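Local coordinates for protein ABC transporter (Caldanaerobius, PDB 4G68) that probably binds xylan-derived oligosaccharides outside the cell as the solute-binding component of an ABC transporter in a thermophilic bacterium, at residues C[44-49]-C[77-82]. Sequence-based numbering, arbitrary orientation.
Sequences WNLFTG and TENDAY
The carbonyl oxygen of N45 accepts a hydrogen bond from T77 N (3.2 Å), in the carbonyl plane, and the same T77 carries its own O to within 3.1 Å of L46 CA, a CA-H...O contact. These links join the ends of two neighbouring parallel strands, 40-45 and 71-76, in the periplasmic-binding-protein fold, where the first strand runs on into a loop and the second leads into helix 79-91. N45 suits the exit because its OD1 takes F47 N on a lone pair, closing an Asx turn that redirects the chain. E78 is the N-cap of the helix: its carboxylate receives D80 N at OE2 (2.8 Å) and A81 N at OE1, satisfying amides of the first turn that lack helical acceptors. Y82, in the helix's first turn, lays its ring against strand 40-45. CG lies anti to the backbone N (chi1 178°); W44 CB meets the ring edge in plane, 3.7 Å from CE1, and the hydroxyl is hydrogen-bonded to Q100 O on strand 98-102. L46 lies beside N79, both side chains pointing the same way and both touching W102; the approach of L46 CD2 to N79 OD1, 3.1 Å, is a tight packing contact and not a bond.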
ATOM      1  N   TRP C  44       9.126  -1.722 -16.398  1.00 23.21           N
ATOM      2  CA  TRP C  44       8.459  -2.757 -15.616  1.00 24.42           C
ATOM      3  C   TRP C  44       7.491  -2.163 -14.611  1.00 24.65           C
ATOM      4  O   TRP C  44       7.795  -1.147 -13.991  1.00 22.67           O
ATOM      5  CB  TRP C  44       9.450  -3.628 -14.848  1.00 27.45           C
ATOM      6  CG  TRP C  44      10.452  -4.406 -15.715  1.00 29.51           C
ATOM      7  CD1 TRP C  44      10.533  -4.478 -17.108  1.00 29.43           C
ATOM      8  CD2 TRP C  44      11.551  -5.257 -15.224  1.00 30.21           C
ATOM      9  NE1 TRP C  44      11.596  -5.286 -17.509  1.00 28.52           N
ATOM     10  CE2 TRP C  44      12.232  -5.795 -16.429  1.00 30.33           C
ATOM     11  CE3 TRP C  44      12.019  -5.611 -13.961  1.00 29.21           C
ATOM     12  CZ2 TRP C  44      13.343  -6.617 -16.337  1.00 30.77           C
ATOM     13  CZ3 TRP C  44      13.147  -6.452 -13.882  1.00 32.42           C
ATOM     14  CH2 TRP C  44      13.788  -6.943 -15.047  1.00 32.13           C
ATOM     15  N   ASN C  45       6.339  -2.821 -14.430  1.00 23.73           N
ATOM     16  CA  ASN C  45       5.351  -2.430 -13.395  1.00 26.25           C
ATOM     17  C   ASN C  45       4.549  -3.648 -12.912  1.00 25.95           C
ATOM     18  O   ASN C  45       4.725  -4.768 -13.445  1.00 24.86           O
ATOM     19  CB  ASN C  45       4.441  -1.286 -13.888  1.00 27.34           C
ATOM     20  CG  ASN C  45       3.553  -1.711 -15.040  1.00 23.01           C
ATOM     21  OD1 ASN C  45       2.501  -2.330 -14.825  1.00 25.93           O
ATOM     22  ND2 ASN C  45       3.980  -1.413 -16.263  1.00 26.72           N
ATOM     23  N   LEU C  46       3.694  -3.440 -11.906  1.00 25.38           N
ATOM     24  CA  LEU C  46       2.954  -4.553 -11.297  1.00 26.19           C
ATOM     25  C   LEU C  46       1.428  -4.491 -11.509  1.00 27.65           C
ATOM     26  O   LEU C  46       0.672  -5.271 -10.875  1.00 24.33           O
ATOM     27  CB  LEU C  46       3.280  -4.693  -9.816  1.00 25.20           C
ATOM     28  CG  LEU C  46       2.951  -3.536  -8.866  1.00 27.28           C
ATOM     29  CD1 LEU C  46       1.550  -2.951  -9.049  1.00 26.77           C
ATOM     30  CD2 LEU C  46       3.133  -3.966  -7.412  1.00 26.07           C
ATOM     31  N   PHE C  47       0.977  -3.598 -12.406  1.00 28.29           N
ATOM     32  CA  PHE C  47      -0.470  -3.444 -12.698  1.00 29.17           C
ATOM     33  C   PHE C  47      -1.119  -4.575 -13.517  1.00 31.57           C
ATOM     34  O   PHE C  47      -1.424  -4.444 -14.724  1.00 29.07           O
ATOM     35  CB  PHE C  47      -0.768  -2.075 -13.299  1.00 30.99           C
ATOM     36  CG  PHE C  47      -0.569  -0.951 -12.335  1.00 30.49           C
ATOM     37  CD1 PHE C  47      -1.492  -0.700 -11.323  1.00 31.70           C
ATOM     38  CD2 PHE C  47       0.555  -0.137 -12.430  1.00 31.81           C
ATOM     39  CE1 PHE C  47      -1.288   0.354 -10.432  1.00 32.34           C
ATOM     40  CE2 PHE C  47       0.771   0.897 -11.531  1.00 32.19           C
ATOM     41  CZ  PHE C  47      -0.162   1.151 -10.531  1.00 29.88           C
ATOM     42  N   THR C  48      -1.393  -5.666 -12.816  1.00 31.48           N
ATOM     43  CA  THR C  48      -1.767  -6.928 -13.447  1.00 34.59           C
ATOM     44  C   THR C  48      -3.275  -7.125 -13.622  1.00 39.69           C
ATOM     45  O   THR C  48      -3.719  -7.759 -14.586  1.00 41.22           O
ATOM     46  CB  THR C  48      -1.170  -8.087 -12.645  1.00 32.54           C
ATOM     47  OG1 THR C  48      -1.639  -9.320 -13.167  1.00 37.65           O
ATOM     48  CG2 THR C  48      -1.526  -7.991 -11.173  1.00 29.00           C
ATOM     49  N   GLY C  49      -4.059  -6.587 -12.681  1.00 40.95           N
ATOM     50  CA  GLY C  49      -5.521  -6.777 -12.690  1.00 36.60           C
ATOM     51  C   GLY C  49      -6.236  -5.770 -13.572  1.00 37.51           C
ATOM     52  O   GLY C  49      -5.682  -4.709 -13.910  1.00 34.43           O
ATOM     53  N   THR C  77       4.356  -7.846 -14.021  1.00 30.69           N
ATOM     54  CA  THR C  77       4.561  -8.961 -13.102  1.00 32.17           C
ATOM     55  C   THR C  77       3.718  -8.716 -11.884  1.00 31.40           C
ATOM     56  O   THR C  77       3.683  -7.587 -11.391  1.00 27.08           O
ATOM     57  CB  THR C  77       6.039  -9.054 -12.658  1.00 33.89           C
ATOM     58  OG1 THR C  77       6.890  -9.073 -13.818  1.00 35.66           O
ATOM     59  CG2 THR C  77       6.270 -10.317 -11.796  1.00 35.35           C
ATOM     60  N   GLU C  78       3.086  -9.782 -11.377  1.00 32.59           N
ATOM     61  CA  GLU C  78       2.302  -9.709 -10.143  1.00 31.47           C
ATOM     62  C   GLU C  78       3.150  -9.115  -9.008  1.00 32.06           C
ATOM     63  O   GLU C  78       4.330  -9.471  -8.820  1.00 31.01           O
ATOM     64  CB  GLU C  78       1.689 -11.079  -9.760  1.00 32.74           C
ATOM     65  CG  GLU C  78       0.854 -11.075  -8.459  1.00 32.74           C
ATOM     66  CD  GLU C  78       1.687 -11.122  -7.195  1.00 34.04           C
ATOM     67  OE1 GLU C  78       2.772 -11.751  -7.213  1.00 33.85           O
ATOM     68  OE2 GLU C  78       1.309 -10.484  -6.166  1.00 33.88           O
ATOM     69  N   ASN C  79       2.527  -8.186  -8.281  1.00 29.70           N
ATOM     70  CA  ASN C  79       3.084  -7.535  -7.093  1.00 26.81           C
ATOM     71  C   ASN C  79       4.192  -8.294  -6.279  1.00 28.27           C
ATOM     72  O   ASN C  79       5.344  -7.809  -6.116  1.00 29.71           O
ATOM     73  CB  ASN C  79       1.871  -7.189  -6.175  1.00 25.53           C
ATOM     74  CG  ASN C  79       2.280  -6.571  -4.895  1.00 24.36           C
ATOM     75  OD1 ASN C  79       3.238  -5.790  -4.864  1.00 24.11           O
ATOM     76  ND2 ASN C  79       1.587  -6.913  -3.806  1.00 27.13           N
ATOM     77  N   ASP C  80       3.865  -9.465  -5.747  1.00 26.60           N
ATOM     78  CA  ASP C  80       4.819 -10.136  -4.866  1.00 28.59           C
ATOM     79  C   ASP C  80       5.980 -10.760  -5.630  1.00 27.55           C
ATOM     80  O   ASP C  80       7.135 -10.749  -5.160  1.00 29.75           O
ATOM     81  CB  ASP C  80       4.105 -11.121  -3.933  1.00 26.79           C
ATOM     82  CG  ASP C  80       3.437 -10.414  -2.779  1.00 26.94           C
ATOM     83  OD1 ASP C  80       4.157  -9.916  -1.869  1.00 29.09           O
ATOM     84  OD2 ASP C  80       2.197 -10.304  -2.788  1.00 31.21           O
ATOM     85  N   ALA C  81       5.665 -11.257  -6.817  1.00 29.27           N
ATOM     86  CA  ALA C  81       6.671 -11.783  -7.753  1.00 30.57           C
ATOM     87  C   ALA C  81       7.549 -10.643  -8.317  1.00 30.51           C
ATOM     88  O   ALA C  81       8.728 -10.852  -8.677  1.00 27.94           O
ATOM     89  CB  ALA C  81       5.984 -12.563  -8.882  1.00 30.07           C
ATOM     90  N   TYR C  82       6.973  -9.442  -8.394  1.00 30.25           N
ATOM     91  CA  TYR C  82       7.685  -8.294  -8.951  1.00 26.94           C
ATOM     92  C   TYR C  82       8.797  -7.853  -7.974  1.00 29.44           C
ATOM     93  O   TYR C  82       9.915  -7.480  -8.365  1.00 30.57           O
ATOM     94  CB  TYR C  82       6.672  -7.158  -9.197  1.00 27.10           C
ATOM     95  CG  TYR C  82       7.320  -5.905  -9.719  1.00 25.74           C
ATOM     96  CD1 TYR C  82       7.561  -5.742 -11.092  1.00 25.77           C
ATOM     97  CD2 TYR C  82       7.689  -4.871  -8.848  1.00 24.74           C
ATOM     98  CE1 TYR C  82       8.153  -4.598 -11.567  1.00 26.69           C
ATOM     99  CE2 TYR C  82       8.320  -3.716  -9.321  1.00 28.48           C
ATOM    100  CZ  TYR C  82       8.546  -3.588 -10.672  1.00 27.97           C
ATOM    101  OH  TYR C  82       9.152  -2.452 -11.140  1.00 30.11           O
TER